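Local coordinates for putative sarcosine dimethylglycine methyltransferase (Galdieria sulphuraria, PDB 2O57), which probably transfers methyl groups from S-adenosylmethionine to sarcosine or dimethylglycine, at residues Ala114-Gln117 with Asn118-Glu122; Arg218-Ala221 with Lys222-Gly225; Met268-Gly271 with Leu272-Trp275. All coordinates share one frame; numbering follows the deposited sequence.

How the interactions relate
All three contacts are local, each made within or at an end of one helix, and none touches another: their centres lie 27 to 31 Å apart. Interaction 1 is the first turn of helix 115-128, partly buried inside a beta-alpha-beta unit of the methyltransferase domain, and pairs backbone bonds with an aliphatic-guanidinium contact. Interaction 2, largely on the surface, is the last turn of helix 214-223, where the bonding pattern changes and a Schellman motif with a glycine ends the helix. Interaction 3 lies within helix 262-280, partly buried among other helices; it keeps the regular pattern and adds an apolar pair and a water bridge. Nearest atoms of 1 and 3 are about 12 Å apart.

Interaction 1: residues Ala114-Gln117 with Asn118-Glu122; sequences APVQ and NKRNE
R120 lies alongside V116 one turn earlier in the helix, both side chains pointing the same way. R120 CB is 3.7 Å from V116 O, and R120 CG, still close to the backbone, is 3.6 Å from that same V116 O. The chain then runs extended from CG to NE, which carries the guanidinium back over the valine: NE and CZ pass near V116 CG1, and R120 NH2 comes closest, 3.6 Å from V116 CG1. V116 CG1 sits 3.5 Å above the R120 guanidinium plane, displaced toward its rim, so the contact is made with a face. V116 presents CG1 because that branch is anti to its backbone N (chi1 167°). In their backbones, R120 N donates to V116 O at 3.0 Å with an N-H...O angle of 167°. A114, the N-cap residue, accepts from N118 N through its carbonyl O at 3.0 Å and so starts the alpha-helical pattern. The side chains of Q117 and N118 reach back to N112, at the end of strand 107-112, by hydrogen bonds, while R120 also makes a cation-pi contact with F37. Helix 115-128 links strands 107-112 and 134-138 as a beta-alpha-beta crossover, with N118 and N121 packed on V136.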
loop_
_atom_site.group_PDB
_atom_site.type_symbol
_atom_site.label_atom_id
_atom_site.label_comp_id
_atom_site.label_asym_id
_atom_site.label_seq_id
_atom_site.Cartn_x
_atom_site.Cartn_y
_atom_site.Cartn_z
ATOM N N ALA A 114 17.087 19.627 12.758
ATOM C CA ALA A 114 16.608 20.647 13.686
ATOM C C ALA A 114 17.204 20.413 15.068
ATOM O O ALA A 114 16.836 19.462 15.755
ATOM C CB ALA A 114 15.079 20.653 13.710
ATOM N N PRO A 115 18.171 21.263 15.473
ATOM C CA PRO A 115 18.872 20.981 16.727
ATOM C C PRO A 115 18.014 21.037 18.007
ATOM O O PRO A 115 18.323 20.331 18.944
ATOM C CB PRO A 115 20.019 22.020 16.754
ATOM C CG PRO A 115 19.694 23.038 15.776
ATOM C CD PRO A 115 18.706 22.462 14.783
ATOM N N VAL A 116 16.934 21.810 18.039
ATOM C CA VAL A 116 16.080 21.864 19.251
ATOM C C VAL A 116 15.287 20.550 19.325
ATOM O O VAL A 116 15.167 19.968 20.404
ATOM C CB VAL A 116 15.131 23.097 19.254
ATOM C CG1 VAL A 116 14.057 22.972 20.330
ATOM C CG2 VAL A 116 15.955 24.448 19.379
ATOM N N GLN A 117 14.791 20.071 18.177
ATOM C CA GLN A 117 14.195 18.734 18.116
ATOM C C GLN A 117 15.162 17.643 18.590
ATOM O O GLN A 117 14.767 16.763 19.324
ATOM C CB GLN A 117 13.688 18.366 16.696
ATOM C CG GLN A 117 12.436 19.181 16.209
ATOM C CD GLN A 117 11.905 18.659 14.873
ATOM O OE1 GLN A 117 12.615 17.983 14.130
ATOM N NE2 GLN A 117 10.656 18.964 14.575
ATOM N N ASN A 118 16.406 17.683 18.123
ATOM C CA ASN A 118 17.406 16.704 18.549
ATOM C C ASN A 118 17.654 16.732 20.041
ATOM O O ASN A 118 17.783 15.680 20.683
ATOM C CB ASN A 118 18.727 16.952 17.832
ATOM C CG ASN A 118 18.629 16.678 16.349
ATOM O OD1 ASN A 118 17.682 16.009 15.892
ATOM N ND2 ASN A 118 19.586 17.216 15.572
ATOM N N LYS A 119 17.734 17.931 20.602
ATOM C CA LYS A 119 17.948 18.020 22.043
ATOM C C LYS A 119 16.762 17.435 22.823
ATOM O O LYS A 119 16.962 16.675 23.795
ATOM C CB LYS A 119 18.265 19.448 22.470
ATOM C CG LYS A 119 19.597 19.973 21.910
ATOM C CD LYS A 119 20.830 19.156 22.417
ATOM C CE LYS A 119 22.109 19.998 22.478
ATOM N NZ LYS A 119 22.764 20.357 21.157
ATOM N N ARG A 120 15.534 17.752 22.396
ATOM C CA ARG A 120 14.332 17.182 23.055
ATOM C C ARG A 120 14.258 15.689 22.920
ATOM O O ARG A 120 13.877 15.018 23.867
ATOM C CB ARG A 120 13.020 17.795 22.533
ATOM C CG ARG A 120 12.831 19.158 23.000
ATOM C CD ARG A 120 11.442 19.656 22.800
ATOM N NE ARG A 120 11.526 21.098 22.841
ATOM C CZ ARG A 120 10.773 21.931 22.137
ATOM N NH1 ARG A 120 9.846 21.472 21.308
ATOM N NH2 ARG A 120 10.979 23.237 22.256
ATOM N N ASN A 121 14.541 15.183 21.704
ATOM C CA ASN A 121 14.675 13.752 21.414
ATOM C C ASN A 121 15.595 13.037 22.449
ATOM O O ASN A 121 15.172 12.083 23.112
ATOM C CB ASN A 121 15.189 13.570 19.967
ATOM C CG ASN A 121 15.064 12.132 19.469
ATOM O OD1 ASN A 121 14.725 11.220 20.250
ATOM N ND2 ASN A 121 15.390 11.903 18.174
ATOM N N GLU A 122 16.825 13.521 22.606
ATOM C CA GLU A 122 17.759 12.950 23.599
ATOM C C GLU A 122 17.132 12.973 25.011
ATOM O O GLU A 122 17.259 12.011 25.744
ATOM C CB GLU A 122 19.105 13.696 23.609
ATOM C CG GLU A 122 19.905 13.567 22.319
ATOM C CD GLU A 122 21.226 14.346 22.339
ATOM O OE1 GLU A 122 21.231 15.563 22.629
ATOM O OE2 GLU A 122 22.256 13.730 22.049
#

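Interaction 2: residues Arg218-Ala221 with Lys222-Gly225; sequences RSLA and KECG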
loop_
_atom_site.group_PDB
_atom_site.type_symbol
_atom_site.label_atom_id
_atom_site.label_comp_id
_atom_site.label_asym_id
_atom_site.label_seq_id
_atom_site.Cartn_x
_atom_site.Cartn_y
_atom_site.Cartn_z
ATOM N N ARG A 218 11.342 5.418 -7.585
ATOM C CA ARG A 218 11.709 4.074 -8.064
ATOM C C ARG A 218 12.920 4.125 -9.005
ATOM O O ARG A 218 13.843 3.288 -8.905
ATOM C CB ARG A 218 10.521 3.419 -8.760
ATOM C CG ARG A 218 10.795 2.026 -9.366
ATOM C CD ARG A 218 9.446 1.359 -9.801
ATOM N NE ARG A 218 8.896 2.083 -10.949
ATOM C CZ ARG A 218 7.816 1.735 -11.639
ATOM N NH1 ARG A 218 7.119 0.646 -11.316
ATOM N NH2 ARG A 218 7.443 2.471 -12.674
ATOM N N SER A 219 12.903 5.104 -9.919
ATOM C CA SER A 219 13.973 5.303 -10.896
ATOM C C SER A 219 15.291 5.670 -10.214
ATOM O O SER A 219 16.344 5.102 -10.505
ATOM C CB SER A 219 13.586 6.427 -11.871
ATOM O OG SER A 219 14.685 6.704 -12.724
ATOM N N LEU A 220 15.237 6.641 -9.312
ATOM C CA LEU A 220 16.423 7.046 -8.527
ATOM C C LEU A 220 16.931 5.894 -7.683
ATOM O O LEU A 220 18.127 5.606 -7.684
ATOM C CB LEU A 220 16.116 8.260 -7.636
ATOM C CG LEU A 220 15.773 9.591 -8.335
ATOM C CD1 LEU A 220 15.363 10.651 -7.281
ATOM C CD2 LEU A 220 16.971 10.099 -9.161
ATOM N N ALA A 221 16.034 5.233 -6.962
ATOM C CA ALA A 221 16.460 4.122 -6.118
ATOM C C ALA A 221 17.169 3.044 -6.994
ATOM O O ALA A 221 18.201 2.494 -6.606
ATOM C CB ALA A 221 15.281 3.510 -5.404
ATOM N N LYS A 222 16.602 2.744 -8.158
ATOM C CA LYS A 222 17.154 1.673 -9.009
ATOM C C LYS A 222 18.544 2.011 -9.495
ATOM O O LYS A 222 19.418 1.173 -9.481
ATOM C CB LYS A 222 16.254 1.378 -10.203
ATOM C CG LYS A 222 16.794 0.317 -11.186
ATOM C CD LYS A 222 15.800 0.145 -12.325
ATOM C CE LYS A 222 16.396 -0.667 -13.511
ATOM N NZ LYS A 222 15.289 -1.080 -14.421
ATOM N N GLU A 223 18.726 3.256 -9.921
ATOM C CA GLU A 223 20.037 3.796 -10.292
ATOM C C GLU A 223 21.106 3.532 -9.193
ATOM O O GLU A 223 22.291 3.318 -9.493
ATOM C CB GLU A 223 19.862 5.305 -10.483
ATOM C CG GLU A 223 20.515 5.808 -11.627
ATOM C CD GLU A 223 20.501 7.306 -11.649
ATOM O OE1 GLU A 223 19.421 7.866 -11.959
ATOM O OE2 GLU A 223 21.584 7.880 -11.360
ATOM N N CYS A 224 20.664 3.575 -7.930
ATOM C CA CYS A 224 21.535 3.436 -6.766
ATOM C C CYS A 224 21.674 2.007 -6.236
ATOM O O CYS A 224 22.229 1.796 -5.152
ATOM C CB CYS A 224 21.042 4.367 -5.647
ATOM S SG CYS A 224 21.061 6.099 -6.176
ATOM N N GLY A 225 21.152 1.036 -6.988
ATOM C CA GLY A 225 21.173 -0.373 -6.565
ATOM C C GLY A 225 20.114 -0.741 -5.527
ATOM O O GLY A 225 20.276 -1.729 -4.798
#
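K222 N donates to R218 O at 2.9 Å, and E223 N to S219 O at 3.1 Å with a nearly straight N-H...O angle of 170°; both are ordinary alpha-helical backbone bonds. At C224 the pattern divides. C224 N is 3.3 Å from L220 O and 3.0 Å from A221 O, and both bonds are bent, with that to A221 at 131°. The donor stands above the A221 carbonyl plane, clear of the lone-pair directions. G225 N then bonds to K222 O at 3.0 Å, and L226 N turns back to A221 O. With G225 at positive phi (78°) as the C-prime residue, this is a Schellman motif.

Side-chain contacts across the turn are few. E223 CB rests 3.3 Å from L220 O, and the nearest side-chain approach of this pair, L220 CD2 to E223 OE1, is a loose 4.3 Å.

Around the turn, A221 packs on F291 and L226, and R218 NH1 forms a salt bridge with E191 of the second subunit. The chemistry is therefore that of a helix terminus: a carbonyl, A221 O, that serves two donors, a bifurcated C224 N and a glycine turn the chain out of helix 214-223 and into strand 226-233.

Interaction 3: residues Met268-Gly271 with Leu272-Trp275; sequences MKRG and LEHW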
loop_
_atom_site.group_PDB
_atom_site.type_symbol
_atom_site.label_atom_id
_atom_site.label_comp_id
_atom_site.label_asym_id
_atom_site.label_seq_id
_atom_site.Cartn_x
_atom_site.Cartn_y
_atom_site.Cartn_z
HETATM N N MSE A 268 -0.579 28.845 7.069
HETATM C CA MSE A 268 -0.650 27.370 7.258
HETATM C C MSE A 268 -1.948 26.791 6.680
HETATM O O MSE A 268 -1.917 25.800 5.964
HETATM C CB MSE A 268 -0.523 26.974 8.721
HETATM C CG MSE A 268 -0.322 25.417 8.852
HETATM SE SE MSE A 268 0.034 24.881 10.652
HETATM C CE MSE A 268 -0.285 22.987 10.388
ATOM N N LYS A 269 -3.080 27.379 7.054
ATOM C CA LYS A 269 -4.407 26.982 6.558
ATOM C C LYS A 269 -4.459 26.984 5.014
ATOM O O LYS A 269 -4.971 26.028 4.385
ATOM C CB LYS A 269 -5.451 27.927 7.195
ATOM C CG LYS A 269 -6.925 27.638 6.978
ATOM C CD LYS A 269 -7.827 28.701 7.701
ATOM C CE LYS A 269 -7.390 28.931 9.159
ATOM N NZ LYS A 269 -8.103 30.078 9.869
ATOM N N ARG A 270 -3.919 28.031 4.389
ATOM C CA ARG A 270 -3.864 28.048 2.920
ATOM C C ARG A 270 -3.078 26.869 2.367
ATOM O O ARG A 270 -3.541 26.226 1.428
ATOM C CB ARG A 270 -3.315 29.359 2.376
ATOM C CG ARG A 270 -4.312 30.489 2.496
ATOM C CD ARG A 270 -3.794 31.726 1.829
ATOM N NE ARG A 270 -2.779 32.396 2.645
ATOM C CZ ARG A 270 -3.041 33.386 3.493
ATOM N NH1 ARG A 270 -4.300 33.829 3.647
ATOM N NH2 ARG A 270 -2.047 33.931 4.185
ATOM N N GLY A 271 -1.888 26.608 2.922
ATOM C CA GLY A 271 -1.083 25.446 2.526
ATOM C C GLY A 271 -1.814 24.126 2.706
ATOM O O GLY A 271 -1.781 23.248 1.829
ATOM N N LEU A 272 -2.495 23.977 3.835
ATOM C CA LEU A 272 -3.317 22.779 4.075
ATOM C C LEU A 272 -4.373 22.626 2.983
ATOM O O LEU A 272 -4.526 21.537 2.414
ATOM C CB LEU A 272 -3.954 22.797 5.468
ATOM C CG LEU A 272 -2.924 22.695 6.642
ATOM C CD1 LEU A 272 -3.606 22.974 7.973
ATOM C CD2 LEU A 272 -2.188 21.352 6.650
ATOM N N GLU A 273 -5.070 23.709 2.677
ATOM C CA GLU A 273 -6.103 23.686 1.640
ATOM C C GLU A 273 -5.541 23.211 0.288
ATOM O O GLU A 273 -6.230 22.516 -0.463
ATOM C CB GLU A 273 -6.734 25.071 1.495
ATOM C CG GLU A 273 -7.693 25.411 2.636
ATOM C CD GLU A 273 -7.999 26.912 2.743
ATOM O OE1 GLU A 273 -7.478 27.711 1.929
ATOM O OE2 GLU A 273 -8.740 27.302 3.674
ATOM N N HIS A 274 -4.298 23.601 -0.016
ATOM C CA HIS A 274 -3.646 23.207 -1.280
ATOM C C HIS A 274 -3.413 21.701 -1.330
ATOM O O HIS A 274 -3.600 21.086 -2.379
ATOM C CB HIS A 274 -2.304 23.923 -1.482
ATOM C CG HIS A 274 -2.432 25.349 -1.910
ATOM N ND1 HIS A 274 -3.371 25.772 -2.831
ATOM C CD2 HIS A 274 -1.718 26.452 -1.567
ATOM C CE1 HIS A 274 -3.256 27.080 -2.999
ATOM N NE2 HIS A 274 -2.258 27.514 -2.248
ATOM N N TRP A 275 -2.979 21.104 -0.218
ATOM C CA TRP A 275 -2.800 19.663 -0.175
ATOM C C TRP A 275 -4.134 18.963 -0.367
ATOM O O TRP A 275 -4.218 18.012 -1.111
ATOM C CB TRP A 275 -2.185 19.190 1.151
ATOM C CG TRP A 275 -0.695 19.401 1.211
ATOM C CD1 TRP A 275 -0.040 20.317 1.970
ATOM C CD2 TRP A 275 0.313 18.667 0.500
ATOM N NE1 TRP A 275 1.318 20.202 1.787
ATOM C CE2 TRP A 275 1.566 19.214 0.872
ATOM C CE3 TRP A 275 0.281 17.605 -0.421
ATOM C CZ2 TRP A 275 2.778 18.740 0.360
ATOM C CZ3 TRP A 275 1.503 17.126 -0.946
ATOM C CH2 TRP A 275 2.729 17.692 -0.534
HETATM O O HOH W 1 -5.638 27.764 -0.453
#
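M268, a selenomethionine, and L272 meet through apolar groups one helical turn apart. M268 CE is 4.1 Å from L272 CD1, and the two side chains cross at a slant. With chi1 at -169°, CG of M268 lies trans to the amide nitrogen and the chain stays extended, which brings its terminal methyl beside the leucine branch. Around them, M268 packs on F35 and Y36 of helix 27-40, and L272 on Y242 and K246 of helix 235-251; K246 also touches E273.

The backbone bonds are regular. L272 N donates to M268 O at 2.9 Å (164°), E273 N likewise donates to K269 O, and W275 N to G271 O at 3.2 Å.

Polar side chains are joined more loosely. E273 lies alongside K269, but its carboxylate meets the aliphatic part of the lysine, E273 OE2 being 3.8 Å from K269 CG; K269 NZ is 6.8 Å from E273 OE2, too far for a salt bridge. One water donates to R270 O at 3.2 Å and to E273 OE1 at 3.0 Å. It therefore ties the carboxylate to a carbonyl that also accepts H274 N. The same water stands over one face of the H274 ring, offset toward its rim.

Among aromatic groups, W275 CD1 approaches G271 O to 3.4 Å, while its ring stacks with Y242.

R270 O thus serves two donors, and the E273 carboxylate is linked to the helix backbone through water while K269 NZ stays well away from it. Any attraction between the K269 and E273 charges is probably weak at this separation, whereas the apolar pair and the tryptophan bind helix 262-280 to its neighbours.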